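Local coordinates for protein tRNA-splicing endonuclease (Sulfolobus tokodaii, PDB 2CV8) that probably cleaves precursor tRNA at both splice sites, releasing the intron and leaving 2',3'-cyclic phosphate and 5'-hydroxyl ends, at residues D113-T118 with P127-A132; I10-I15 with L46-I51; E52-V57 with I89-Y94. All blocks are in the same frame, centred on the assembly; numbering follows the deposited sequence.

Contact 1 (D113-T118 with P127-A132)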
ATOM      1  N   ASP B 113     -11.514   0.854  -6.310  1.00 37.42           N
ATOM      2  CA  ASP B 113     -12.831   0.280  -6.089  1.00 31.05           C
ATOM      3  C   ASP B 113     -13.859   1.348  -5.768  1.00 35.49           C
ATOM      4  O   ASP B 113     -14.938   1.376  -6.351  1.00 47.25           O
ATOM      5  CB  ASP B 113     -12.788  -0.741  -4.955  1.00 23.84           C
ATOM      6  CG  ASP B 113     -11.953  -1.953  -5.299  1.00 35.14           C
ATOM      7  OD1 ASP B 113     -12.173  -2.528  -6.394  1.00 28.49           O
ATOM      8  OD2 ASP B 113     -11.086  -2.332  -4.473  1.00 34.61           O
ATOM      9  N   PHE B 114     -13.521   2.241  -4.850  1.00 38.13           N
ATOM     10  CA  PHE B 114     -14.464   3.276  -4.464  1.00 31.30           C
ATOM     11  C   PHE B 114     -13.924   4.694  -4.484  1.00 27.86           C
ATOM     12  O   PHE B 114     -12.715   4.921  -4.408  1.00 39.16           O
ATOM     13  CB  PHE B 114     -14.992   2.988  -3.058  1.00 15.39           C
ATOM     14  CG  PHE B 114     -15.528   1.603  -2.883  1.00  8.57           C
ATOM     15  CD1 PHE B 114     -14.930   0.723  -1.977  1.00  7.25           C
ATOM     16  CD2 PHE B 114     -16.641   1.172  -3.615  1.00  2.42           C
ATOM     17  CE1 PHE B 114     -15.434  -0.576  -1.795  1.00  2.42           C
ATOM     18  CE2 PHE B 114     -17.155  -0.119  -3.444  1.00  4.39           C
ATOM     19  CZ  PHE B 114     -16.550  -0.993  -2.536  1.00  4.35           C
ATOM     20  N   ALA B 115     -14.854   5.641  -4.594  1.00 23.76           N
ATOM     21  CA  ALA B 115     -14.556   7.068  -4.557  1.00 18.28           C
ATOM     22  C   ALA B 115     -15.378   7.543  -3.358  1.00 20.14           C
ATOM     23  O   ALA B 115     -16.575   7.786  -3.469  1.00 22.19           O
ATOM     24  CB  ALA B 115     -15.019   7.742  -5.814  1.00  2.42           C
ATOM     25  N   VAL B 116     -14.730   7.644  -2.205  1.00 22.19           N
ATOM     26  CA  VAL B 116     -15.402   8.045  -0.984  1.00 27.50           C
ATOM     27  C   VAL B 116     -15.430   9.559  -0.789  1.00 33.04           C
ATOM     28  O   VAL B 116     -14.414  10.235  -0.955  1.00 37.09           O
ATOM     29  CB  VAL B 116     -14.731   7.381   0.226  1.00 15.15           C
ATOM     30  CG1 VAL B 116     -15.553   7.594   1.462  1.00 21.55           C
ATOM     31  CG2 VAL B 116     -14.556   5.896  -0.038  1.00 20.55           C
ATOM     32  N   TYR B 117     -16.606  10.074  -0.430  1.00 25.31           N
ATOM     33  CA  TYR B 117     -16.821  11.511  -0.207  1.00 16.13           C
ATOM     34  C   TYR B 117     -17.359  11.873   1.181  1.00 21.27           C
ATOM     35  O   TYR B 117     -18.185  11.158   1.750  1.00 22.92           O
ATOM     36  CB  TYR B 117     -17.855  12.067  -1.191  1.00 19.01           C
ATOM     37  CG  TYR B 117     -17.481  12.020  -2.646  1.00 25.29           C
ATOM     38  CD1 TYR B 117     -17.457  10.815  -3.347  1.00 16.12           C
ATOM     39  CD2 TYR B 117     -17.149  13.187  -3.326  1.00 23.47           C
ATOM     40  CE1 TYR B 117     -17.110  10.777  -4.694  1.00 31.09           C
ATOM     41  CE2 TYR B 117     -16.798  13.158  -4.667  1.00 37.01           C
ATOM     42  CZ  TYR B 117     -16.778  11.949  -5.343  1.00 31.03           C
ATOM     43  OH  TYR B 117     -16.388  11.912  -6.653  1.00 29.98           O
ATOM     44  N   THR B 118     -16.943  13.028   1.697  1.00 22.73           N
ATOM     45  CA  THR B 118     -17.468  13.532   2.971  1.00 31.88           C
ATOM     46  C   THR B 118     -18.375  14.689   2.554  1.00 30.82           C
ATOM     47  O   THR B 118     -17.908  15.657   1.964  1.00 31.11           O
ATOM     48  CB  THR B 118     -16.369  14.102   3.903  1.00 26.94           C
ATOM     49  OG1 THR B 118     -15.674  13.030   4.551  1.00 28.22           O
ATOM     50  CG2 THR B 118     -16.992  15.013   4.965  1.00 22.61           C
ATOM     51  N   PRO B 127     -12.724  13.608  -3.294  1.00 65.28           N
ATOM     52  CA  PRO B 127     -12.901  12.157  -3.210  1.00 59.51           C
ATOM     53  C   PRO B 127     -11.694  11.346  -2.767  1.00 54.35           C
ATOM     54  O   PRO B 127     -10.616  11.467  -3.344  1.00 53.82           O
ATOM     55  CB  PRO B 127     -13.313  11.770  -4.635  1.00 75.04           C
ATOM     56  CG  PRO B 127     -13.576  13.086  -5.338  1.00 75.34           C
ATOM     57  CD  PRO B 127     -12.627  14.030  -4.696  1.00 74.19           C
ATOM     58  N   TYR B 128     -11.880  10.515  -1.749  1.00 48.65           N
ATOM     59  CA  TYR B 128     -10.805   9.649  -1.289  1.00 43.92           C
ATOM     60  C   TYR B 128     -10.982   8.371  -2.088  1.00 37.57           C
ATOM     61  O   TYR B 128     -12.092   7.878  -2.236  1.00 45.19           O
ATOM     62  CB  TYR B 128     -10.922   9.354   0.212  1.00 59.10           C
ATOM     63  CG  TYR B 128     -10.693  10.574   1.059  1.00 79.42           C
ATOM     64  CD1 TYR B 128     -11.763  11.333   1.533  1.00 85.18           C
ATOM     65  CD2 TYR B 128      -9.401  11.026   1.313  1.00 90.93           C
ATOM     66  CE1 TYR B 128     -11.549  12.522   2.236  1.00 93.51           C
ATOM     67  CE2 TYR B 128      -9.174  12.213   2.010  1.00 99.16           C
ATOM     68  CZ  TYR B 128     -10.251  12.957   2.467  1.00105.04           C
ATOM     69  OH  TYR B 128     -10.031  14.139   3.141  1.00111.67           O
ATOM     70  N   LEU B 129      -9.895   7.846  -2.625  1.00 39.53           N
ATOM     71  CA  LEU B 129      -9.958   6.622  -3.406  1.00 37.47           C
ATOM     72  C   LEU B 129      -9.594   5.438  -2.532  1.00 30.59           C
ATOM     73  O   LEU B 129      -8.557   5.435  -1.868  1.00 39.94           O
ATOM     74  CB  LEU B 129      -9.001   6.713  -4.590  1.00 23.03           C
ATOM     75  CG  LEU B 129      -9.575   7.233  -5.906  1.00 30.76           C
ATOM     76  CD1 LEU B 129     -10.693   8.230  -5.667  1.00 35.05           C
ATOM     77  CD2 LEU B 129      -8.448   7.852  -6.702  1.00 33.02           C
ATOM     78  N   VAL B 130     -10.451   4.428  -2.528  1.00  8.01           N
ATOM     79  CA  VAL B 130     -10.205   3.255  -1.708  1.00  2.73           C
ATOM     80  C   VAL B 130     -10.173   1.987  -2.537  1.00 12.98           C
ATOM     81  O   VAL B 130     -10.943   1.818  -3.485  1.00 24.77           O
ATOM     82  CB  VAL B 130     -11.304   3.076  -0.596  1.00 21.22           C
ATOM     83  CG1 VAL B 130     -10.949   1.908   0.310  1.00 17.27           C
ATOM     84  CG2 VAL B 130     -11.449   4.345   0.236  1.00  9.73           C
ATOM     85  N   ILE B 131      -9.270   1.093  -2.165  1.00 28.77           N
ATOM     86  CA  ILE B 131      -9.144  -0.194  -2.824  1.00 27.81           C
ATOM     87  C   ILE B 131      -9.296  -1.240  -1.741  1.00 28.69           C
ATOM     88  O   ILE B 131      -8.477  -1.308  -0.824  1.00 22.29           O
ATOM     89  CB  ILE B 131      -7.779  -0.338  -3.503  1.00 23.30           C
ATOM     90  CG1 ILE B 131      -7.794   0.421  -4.839  1.00 19.16           C
ATOM     91  CG2 ILE B 131      -7.438  -1.807  -3.667  1.00  2.63           C
ATOM     92  CD1 ILE B 131      -6.463   0.519  -5.507  1.00 13.80           C
ATOM     93  N   ALA B 132     -10.359  -2.036  -1.840  1.00 30.12           N
ATOM     94  CA  ALA B 132     -10.626  -3.078  -0.857  1.00 33.07           C
ATOM     95  C   ALA B 132      -9.702  -4.278  -1.047  1.00 38.11           C
ATOM     96  O   ALA B 132      -9.412  -4.687  -2.175  1.00 29.19           O
ATOM     97  CB  ALA B 132     -12.078  -3.515  -0.946  1.00 21.42           C
TER

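Contact 2 (I10-I15 with L46-I51)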
ATOM      1  N   ILE B  10     -29.284  -4.170 -10.306  1.00 18.02           N
ATOM      2  CA  ILE B  10     -30.661  -3.952  -9.887  1.00 22.42           C
ATOM      3  C   ILE B  10     -31.269  -2.722 -10.544  1.00 24.52           C
ATOM      4  O   ILE B  10     -30.765  -1.608 -10.415  1.00 30.96           O
ATOM      5  CB  ILE B  10     -30.736  -3.836  -8.362  1.00 15.77           C
ATOM      6  CG1 ILE B  10     -30.418  -5.201  -7.752  1.00 12.80           C
ATOM      7  CG2 ILE B  10     -32.106  -3.360  -7.923  1.00 16.88           C
ATOM      8  CD1 ILE B  10     -30.257  -5.180  -6.277  1.00  9.54           C
ATOM      9  N   LEU B  11     -32.370  -2.945 -11.242  1.00 29.21           N
ATOM     10  CA  LEU B  11     -33.069  -1.904 -11.974  1.00 26.00           C
ATOM     11  C   LEU B  11     -34.163  -1.218 -11.162  1.00 24.27           C
ATOM     12  O   LEU B  11     -34.961  -1.878 -10.495  1.00 28.80           O
ATOM     13  CB  LEU B  11     -33.678  -2.533 -13.231  1.00 39.82           C
ATOM     14  CG  LEU B  11     -34.338  -1.673 -14.304  1.00 48.60           C
ATOM     15  CD1 LEU B  11     -33.280  -0.839 -15.021  1.00 49.40           C
ATOM     16  CD2 LEU B  11     -35.057  -2.581 -15.288  1.00 44.91           C
ATOM     17  N   ILE B  12     -34.192   0.110 -11.206  1.00 22.20           N
ATOM     18  CA  ILE B  12     -35.234   0.877 -10.521  1.00 29.05           C
ATOM     19  C   ILE B  12     -36.013   1.540 -11.657  1.00 34.67           C
ATOM     20  O   ILE B  12     -35.595   2.584 -12.175  1.00 18.53           O
ATOM     21  CB  ILE B  12     -34.651   1.988  -9.608  1.00 22.89           C
ATOM     22  CG1 ILE B  12     -33.792   1.374  -8.497  1.00 23.38           C
ATOM     23  CG2 ILE B  12     -35.796   2.815  -9.002  1.00  2.56           C
ATOM     24  CD1 ILE B  12     -34.579   0.616  -7.453  1.00 34.27           C
ATOM     25  N   LYS B  13     -37.138   0.931 -12.039  1.00 39.12           N
ATOM     26  CA  LYS B  13     -37.968   1.427 -13.141  1.00 39.63           C
ATOM     27  C   LYS B  13     -38.811   2.667 -12.858  1.00 34.88           C
ATOM     28  O   LYS B  13     -39.037   3.474 -13.751  1.00 29.89           O
ATOM     29  CB  LYS B  13     -38.862   0.295 -13.656  1.00 56.93           C
ATOM     30  CG  LYS B  13     -39.679  -0.395 -12.577  1.00 75.68           C
ATOM     31  CD  LYS B  13     -40.133  -1.778 -13.027  1.00 82.07           C
ATOM     32  CE  LYS B  13     -38.933  -2.700 -13.267  1.00 89.33           C
ATOM     33  NZ  LYS B  13     -39.320  -4.109 -13.592  1.00 86.34           N
ATOM     34  N   ASN B  14     -39.277   2.825 -11.625  1.00 49.10           N
ATOM     35  CA  ASN B  14     -40.081   3.991 -11.261  1.00 48.87           C
ATOM     36  C   ASN B  14     -39.184   5.213 -11.040  1.00 39.75           C
ATOM     37  O   ASN B  14     -38.291   5.181 -10.196  1.00 50.47           O
ATOM     38  CB  ASN B  14     -40.882   3.694  -9.986  1.00 69.80           C
ATOM     39  CG  ASN B  14     -41.578   4.923  -9.434  1.00 77.53           C
ATOM     40  OD1 ASN B  14     -40.935   5.911  -9.084  1.00 85.34           O
ATOM     41  ND2 ASN B  14     -42.902   4.866  -9.349  1.00 96.33           N
ATOM     42  N   ILE B  15     -39.429   6.292 -11.781  1.00 31.82           N
ATOM     43  CA  ILE B  15     -38.621   7.510 -11.645  1.00 30.77           C
ATOM     44  C   ILE B  15     -38.722   8.223 -10.289  1.00 29.73           C
ATOM     45  O   ILE B  15     -37.745   8.816  -9.828  1.00 25.14           O
ATOM     46  CB  ILE B  15     -38.930   8.529 -12.772  1.00 26.68           C
ATOM     47  CG1 ILE B  15     -38.408   7.996 -14.105  1.00 28.80           C
ATOM     48  CG2 ILE B  15     -38.265   9.866 -12.474  1.00 17.98           C
ATOM     49  CD1 ILE B  15     -38.444   9.007 -15.212  1.00 35.20           C
ATOM     50  N   LEU B  46     -33.040   4.277 -12.516  1.00 27.06           N
ATOM     51  CA  LEU B  46     -31.874   4.296 -11.657  1.00 22.05           C
ATOM     52  C   LEU B  46     -31.273   2.898 -11.668  1.00 23.56           C
ATOM     53  O   LEU B  46     -31.984   1.910 -11.512  1.00 38.24           O
ATOM     54  CB  LEU B  46     -32.308   4.693 -10.235  1.00 25.35           C
ATOM     55  CG  LEU B  46     -31.336   5.239  -9.181  1.00 19.36           C
ATOM     56  CD1 LEU B  46     -30.648   4.115  -8.449  1.00 26.38           C
ATOM     57  CD2 LEU B  46     -30.330   6.170  -9.865  1.00 31.74           C
ATOM     58  N   ILE B  47     -29.968   2.807 -11.878  1.00 22.72           N
ATOM     59  CA  ILE B  47     -29.317   1.508 -11.869  1.00 20.08           C
ATOM     60  C   ILE B  47     -28.399   1.328 -10.663  1.00 18.73           C
ATOM     61  O   ILE B  47     -27.444   2.073 -10.473  1.00 22.81           O
ATOM     62  CB  ILE B  47     -28.547   1.272 -13.176  1.00 21.72           C
ATOM     63  CG1 ILE B  47     -29.558   0.925 -14.274  1.00 18.01           C
ATOM     64  CG2 ILE B  47     -27.535   0.142 -13.009  1.00  7.52           C
ATOM     65  CD1 ILE B  47     -28.961   0.346 -15.519  1.00 25.59           C
ATOM     66  N   LEU B  48     -28.712   0.336  -9.840  1.00 22.01           N
ATOM     67  CA  LEU B  48     -27.936   0.044  -8.643  1.00 20.59           C
ATOM     68  C   LEU B  48     -27.134  -1.227  -8.815  1.00 17.69           C
ATOM     69  O   LEU B  48     -27.598  -2.184  -9.420  1.00 17.06           O
ATOM     70  CB  LEU B  48     -28.855  -0.130  -7.429  1.00 25.44           C
ATOM     71  CG  LEU B  48     -29.629   1.067  -6.864  1.00 30.92           C
ATOM     72  CD1 LEU B  48     -30.493   0.585  -5.689  1.00 17.32           C
ATOM     73  CD2 LEU B  48     -28.655   2.174  -6.416  1.00 13.71           C
ATOM     74  N   SER B  49     -25.926  -1.231  -8.267  1.00 20.82           N
ATOM     75  CA  SER B  49     -25.067  -2.399  -8.330  1.00 15.51           C
ATOM     76  C   SER B  49     -25.485  -3.312  -7.185  1.00 22.51           C
ATOM     77  O   SER B  49     -26.134  -2.857  -6.236  1.00 21.47           O
ATOM     78  CB  SER B  49     -23.611  -1.987  -8.149  1.00  6.01           C
ATOM     79  OG  SER B  49     -23.391  -1.395  -6.881  1.00 22.28           O
ATOM     80  N   LEU B  50     -25.136  -4.594  -7.268  1.00 25.24           N
ATOM     81  CA  LEU B  50     -25.495  -5.515  -6.198  1.00 25.64           C
ATOM     82  C   LEU B  50     -24.995  -5.019  -4.845  1.00 26.51           C
ATOM     83  O   LEU B  50     -25.701  -5.127  -3.843  1.00 24.03           O
ATOM     84  CB  LEU B  50     -24.950  -6.912  -6.484  1.00 31.99           C
ATOM     85  CG  LEU B  50     -25.878  -7.740  -7.373  1.00 49.01           C
ATOM     86  CD1 LEU B  50     -25.189  -9.018  -7.828  1.00 41.20           C
ATOM     87  CD2 LEU B  50     -27.155  -8.043  -6.595  1.00 42.50           C
ATOM     88  N   ILE B  51     -23.786  -4.462  -4.817  1.00 29.22           N
ATOM     89  CA  ILE B  51     -23.230  -3.949  -3.569  1.00 22.41           C
ATOM     90  C   ILE B  51     -24.156  -2.885  -2.969  1.00 21.13           C
ATOM     91  O   ILE B  51     -24.438  -2.909  -1.775  1.00 18.94           O
ATOM     92  CB  ILE B  51     -21.817  -3.375  -3.792  1.00 20.58           C
ATOM     93  CG1 ILE B  51     -20.842  -4.520  -4.044  1.00 14.90           C
ATOM     94  CG2 ILE B  51     -21.350  -2.603  -2.582  1.00  3.61           C
ATOM     95  CD1 ILE B  51     -19.429  -4.061  -4.296  1.00 26.17           C
TER

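Contact 3 (E52-V57 with I89-Y94)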
ATOM      1  N   GLU B  52     -24.630  -1.962  -3.798  1.00 17.26           N
ATOM      2  CA  GLU B  52     -25.538  -0.921  -3.335  1.00 12.52           C
ATOM      3  C   GLU B  52     -26.901  -1.513  -2.946  1.00 21.30           C
ATOM      4  O   GLU B  52     -27.457  -1.203  -1.885  1.00 12.49           O
ATOM      5  CB  GLU B  52     -25.753   0.121  -4.429  1.00 26.96           C
ATOM      6  CG  GLU B  52     -24.527   0.913  -4.770  1.00 27.21           C
ATOM      7  CD  GLU B  52     -24.827   2.031  -5.734  1.00 38.56           C
ATOM      8  OE1 GLU B  52     -25.245   1.738  -6.872  1.00 12.24           O
ATOM      9  OE2 GLU B  52     -24.651   3.206  -5.352  1.00 42.13           O
ATOM     10  N   GLY B  53     -27.441  -2.357  -3.821  1.00 33.11           N
ATOM     11  CA  GLY B  53     -28.728  -2.967  -3.551  1.00 31.42           C
ATOM     12  C   GLY B  53     -28.762  -3.782  -2.268  1.00 33.90           C
ATOM     13  O   GLY B  53     -29.707  -3.683  -1.481  1.00 32.88           O
ATOM     14  N   VAL B  54     -27.735  -4.597  -2.060  1.00 29.11           N
ATOM     15  CA  VAL B  54     -27.659  -5.426  -0.873  1.00 31.40           C
ATOM     16  C   VAL B  54     -27.605  -4.523   0.360  1.00 34.32           C
ATOM     17  O   VAL B  54     -28.222  -4.822   1.383  1.00 35.82           O
ATOM     18  CB  VAL B  54     -26.414  -6.377  -0.928  1.00 37.48           C
ATOM     19  CG1 VAL B  54     -26.251  -7.131   0.392  1.00 38.24           C
ATOM     20  CG2 VAL B  54     -26.583  -7.381  -2.062  1.00 22.03           C
ATOM     21  N   TYR B  55     -26.880  -3.411   0.260  1.00 34.32           N
ATOM     22  CA  TYR B  55     -26.783  -2.482   1.383  1.00 32.80           C
ATOM     23  C   TYR B  55     -28.156  -1.896   1.705  1.00 37.56           C
ATOM     24  O   TYR B  55     -28.620  -1.978   2.850  1.00 32.61           O
ATOM     25  CB  TYR B  55     -25.814  -1.337   1.071  1.00 26.45           C
ATOM     26  CG  TYR B  55     -25.649  -0.376   2.231  1.00 29.43           C
ATOM     27  CD1 TYR B  55     -25.172  -0.823   3.461  1.00 32.89           C
ATOM     28  CD2 TYR B  55     -26.012   0.966   2.114  1.00 29.26           C
ATOM     29  CE1 TYR B  55     -25.062   0.035   4.550  1.00 20.67           C
ATOM     30  CE2 TYR B  55     -25.908   1.836   3.202  1.00 25.74           C
ATOM     31  CZ  TYR B  55     -25.432   1.355   4.416  1.00 25.59           C
ATOM     32  OH  TYR B  55     -25.328   2.182   5.504  1.00 31.28           O
ATOM     33  N   LEU B  56     -28.798  -1.309   0.690  1.00 19.25           N
ATOM     34  CA  LEU B  56     -30.115  -0.705   0.857  1.00 22.22           C
ATOM     35  C   LEU B  56     -31.155  -1.686   1.398  1.00 27.61           C
ATOM     36  O   LEU B  56     -31.998  -1.321   2.228  1.00 25.38           O
ATOM     37  CB  LEU B  56     -30.595  -0.114  -0.467  1.00  9.58           C
ATOM     38  CG  LEU B  56     -29.769   1.083  -0.946  1.00 20.39           C
ATOM     39  CD1 LEU B  56     -30.331   1.598  -2.269  1.00 16.98           C
ATOM     40  CD2 LEU B  56     -29.784   2.183   0.115  1.00  2.42           C
ATOM     41  N   VAL B  57     -31.108  -2.924   0.926  1.00 24.40           N
ATOM     42  CA  VAL B  57     -32.042  -3.923   1.416  1.00 20.50           C
ATOM     43  C   VAL B  57     -31.813  -4.090   2.917  1.00 23.15           C
ATOM     44  O   VAL B  57     -32.748  -4.010   3.713  1.00 22.86           O
ATOM     45  CB  VAL B  57     -31.830  -5.278   0.725  1.00 25.73           C
ATOM     46  CG1 VAL B  57     -32.476  -6.381   1.550  1.00  4.98           C
ATOM     47  CG2 VAL B  57     -32.415  -5.242  -0.687  1.00  6.65           C
ATOM     48  N   ILE B  89     -15.173  -8.790   0.152  1.00 16.57           N
ATOM     49  CA  ILE B  89     -14.345  -7.707   0.643  1.00 23.71           C
ATOM     50  C   ILE B  89     -14.865  -6.365   0.185  1.00 27.66           C
ATOM     51  O   ILE B  89     -14.737  -5.374   0.916  1.00 26.67           O
ATOM     52  CB  ILE B  89     -12.867  -7.866   0.230  1.00 24.73           C
ATOM     53  CG1 ILE B  89     -12.720  -7.823  -1.282  1.00 35.00           C
ATOM     54  CG2 ILE B  89     -12.336  -9.171   0.757  1.00 26.03           C
ATOM     55  CD1 ILE B  89     -11.275  -7.778  -1.731  1.00 55.12           C
ATOM     56  N   LEU B  90     -15.464  -6.330  -1.009  1.00 22.91           N
ATOM     57  CA  LEU B  90     -16.011  -5.083  -1.550  1.00 24.83           C
ATOM     58  C   LEU B  90     -17.235  -4.602  -0.777  1.00 23.50           C
ATOM     59  O   LEU B  90     -17.381  -3.408  -0.516  1.00 30.19           O
ATOM     60  CB  LEU B  90     -16.378  -5.243  -3.026  1.00 11.54           C
ATOM     61  CG  LEU B  90     -15.208  -5.307  -4.015  1.00 16.41           C
ATOM     62  CD1 LEU B  90     -15.736  -5.596  -5.390  1.00  2.42           C
ATOM     63  CD2 LEU B  90     -14.418  -4.012  -3.996  1.00  5.66           C
ATOM     64  N   TYR B  91     -18.114  -5.526  -0.407  1.00 27.38           N
ATOM     65  CA  TYR B  91     -19.296  -5.143   0.347  1.00 25.99           C
ATOM     66  C   TYR B  91     -18.893  -4.750   1.770  1.00 25.00           C
ATOM     67  O   TYR B  91     -19.484  -3.853   2.375  1.00 37.78           O
ATOM     68  CB  TYR B  91     -20.323  -6.282   0.399  1.00 14.49           C
ATOM     69  CG  TYR B  91     -21.533  -5.914   1.229  1.00 23.87           C
ATOM     70  CD1 TYR B  91     -22.509  -5.042   0.733  1.00 22.09           C
ATOM     71  CD2 TYR B  91     -21.657  -6.356   2.550  1.00 17.63           C
ATOM     72  CE1 TYR B  91     -23.577  -4.618   1.535  1.00 23.60           C
ATOM     73  CE2 TYR B  91     -22.710  -5.933   3.355  1.00 26.42           C
ATOM     74  CZ  TYR B  91     -23.668  -5.066   2.842  1.00 33.83           C
ATOM     75  OH  TYR B  91     -24.708  -4.652   3.644  1.00 24.62           O
ATOM     76  N   SER B  92     -17.884  -5.421   2.306  1.00 21.11           N
ATOM     77  CA  SER B  92     -17.424  -5.115   3.654  1.00 20.25           C
ATOM     78  C   SER B  92     -16.949  -3.677   3.763  1.00 18.81           C
ATOM     79  O   SER B  92     -17.297  -2.984   4.723  1.00 14.96           O
ATOM     80  CB  SER B  92     -16.304  -6.073   4.076  1.00 18.15           C
ATOM     81  OG  SER B  92     -16.814  -7.389   4.243  1.00 30.39           O
ATOM     82  N   VAL B  93     -16.166  -3.221   2.785  1.00 21.70           N
ATOM     83  CA  VAL B  93     -15.688  -1.841   2.820  1.00 29.38           C
ATOM     84  C   VAL B  93     -16.833  -0.890   2.455  1.00 27.74           C
ATOM     85  O   VAL B  93     -16.994   0.165   3.079  1.00 28.78           O
ATOM     86  CB  VAL B  93     -14.503  -1.583   1.839  1.00 26.39           C
ATOM     87  CG1 VAL B  93     -13.999  -0.147   1.999  1.00 23.39           C
ATOM     88  CG2 VAL B  93     -13.361  -2.541   2.106  1.00 16.09           C
ATOM     89  N   TYR B  94     -17.632  -1.253   1.454  1.00 15.44           N
ATOM     90  CA  TYR B  94     -18.739  -0.389   1.068  1.00 16.44           C
ATOM     91  C   TYR B  94     -19.597  -0.082   2.279  1.00 19.33           C
ATOM     92  O   TYR B  94     -19.822   1.083   2.625  1.00 18.96           O
ATOM     93  CB  TYR B  94     -19.637  -1.042   0.023  1.00  6.21           C
ATOM     94  CG  TYR B  94     -20.750  -0.115  -0.419  1.00  2.42           C
ATOM     95  CD1 TYR B  94     -20.546   0.818  -1.424  1.00  2.42           C
ATOM     96  CD2 TYR B  94     -21.978  -0.131   0.215  1.00 17.37           C
ATOM     97  CE1 TYR B  94     -21.537   1.713  -1.787  1.00  2.42           C
ATOM     98  CE2 TYR B  94     -22.981   0.766  -0.131  1.00 17.94           C
ATOM     99  CZ  TYR B  94     -22.753   1.688  -1.132  1.00 12.19           C
ATOM    100  OH  TYR B  94     -23.727   2.605  -1.432  1.00 17.70           O
TER

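Contact 1 (D113-T118 with P127-A132)
Backbone hydrogen bonds do most of the joining of D113-T118 to P127-A132. F114 and V130 form an antiparallel hydrogen-bonded pair: F114 N points almost straight at V130 O (2.9 Å) in the carbonyl plane, whereas V130 N reaches F114 O from above that carbonyl's plane, not along a lone pair. V116 and Y128 form a second hydrogen-bonded pair, here with both donors in the carbonyl planes. D113 N makes a second, weak hydrogen bond to V130 O, so D113 and F114 share one opposite residue: a classic beta bulge.

The carboxylate of D113 adds a side-chain bond at this end. With CG beside the backbone N (chi1 -66°), OD2 accepts A132 N at 2.7 Å through its anti lone pair. The same oxygen forms a salt bridge with R86, whose NH2 also bonds A132 O; this pairing should favour the charged aspartate.

These strands are a beta hairpin in the mixed sheet of the catalytic C-terminal domain, flanked by strands 103-106 and 157-163. The hairpin carries Y117, a predicted active-site residue.

On the face of F114, V116, Y128 and V130, the two valines meet at a slant, V116 CG2 lying 3.5 Å from V130 CG2; compact beta-branched residues suit a surface covered by V93 and L97 of helix 87-99. On the other face the single methyl of A115 meets L129, CB 4.4 Å from L129 CD1.

At the active-site end P127 makes a CH-pi contact, its CB over one face of the Y117 ring, 3.9 Å from the centroid and 24° off the normal. The puckered proline ring, though poorly ordered, can lay its CH groups on the aromatic face; it lies about 4 Å from the side chain of K156, also predicted catalytic.

Contact 2 (I10-I15 with L46-I51)
Two neighbouring antiparallel strands of the mixed sheet in the N-terminal domain meet here, joined not by a tight hairpin but by a long connection that includes helix 15-25. I10 and L48 make a hydrogen-bonded pair. I10 N meets L48 O at 2.8 Å, almost in line with the C=O bond, and L48 N returns to I10 O at 2.9 Å in the carbonyl plane. One step on, I12 N reaches L46 O at 2.9 Å, but the return bond from L46 N to I12 O is weak, as the pairing gives out where the first strand turns away at K13.

The face bearing I10, I12, L46 and L48 is wholly aliphatic and buried. I12 and L46 run alongside each other in the same direction, with CB to CB at 3.6 Å; L46 CG is anti to its backbone N (chi1 -160°), while I12 CG1 sits beside its own N, and I12 CB is the side-chain atom nearest L46 O. Beyond the strand, I10 CD1 extends to L50 CD2 at 4.2 Å. On the other face L11 CD1 meets I47 CG1 at a slant, 4.2 Å away.

Each strand runs into a helix with a polar N-cap. N14 OD1 accepts D17 N, and S49 OG caps E52 N, while E52 OE1 bonds weakly back to S49 N, as in a capping box. Small polar residues suit these positions because they can satisfy amides at the first helical turn. Helix 15-25 packs A18 against I12 and L46, strand 2-6 pairs with L11 on one side, K29 pairs with I47 on the other, and I51 leads helix 50-58 onto helix 87-99.

Contact 3 (E52-V57 with I89-Y94)
Y55 is the hub of this helix-helix contact, received by Y91 and Y94, which stand about one turn apart on the partner helix. Y94 turns its edge to the face of Y55 in an offset edge-to-face pair, with centroids 5.6 Å apart and planes at 73°. The touching atom is Y94 CE2, 3.7 Å from Y55 CB and close to CG as well. Y91 comes in at about a right angle, nearer the backbone of Y55: its CE1 lies 3.7 Å from Y55 N, and its OH sits at the edge of the Y55 ring, near the ring plane, 3.9 Å from CD1. The flank of Y91 also receives V54, whose CG1 is 3.8 Å from Y91 CE1. E52 meets Y94 through its chain, CG lying 3.8 Å from Y94 OH.

All three tyrosines hold CG anti to the backbone N (chi1 -178° for Y55), which sends the rings away from their own helices. Long flat side chains suit the gap, since the segment axes come no closer than 10.5 Å and cross at -51°. In the next shell, Y55 OH is hydrogen-bonded to E99 OE2, which would help fix the ring at its tip. E52 directs OE2 to G28 N, so its carboxylate, probably charged, is bonded beyond the interface while CG packs on Y94. F73 of helix 73-83 backs both V54 and Y91.

Between the two segments, therefore, cohesion rests on van der Waals and aromatic contacts, and burying the polar ends of Y55 and E52 is paid for by their bonds to E99 and G28.

Contact 3 ties together the N-terminal and catalytic domains to which contacts 2 and 1 belong. Contact 2 runs directly into it along helix 50-58, where I51 CG2 packs on Y94 CG at 3.4 Å. On its other flank, helix 87-99 lies against the hairpin of contact 1: F114 CZ is 3.3 Å from L90 O, and A132 CB is 3.5 Å from V93 CG2. Contacts 1 and 2 do not touch; their centres, on opposite sides of the chain's centre, are 21 Å apart. Contact 1 alone includes a predicted catalytic residue, Y117, whose side chain is about 10 Å from that of Y94, whereas contact 2 lies away from the active site.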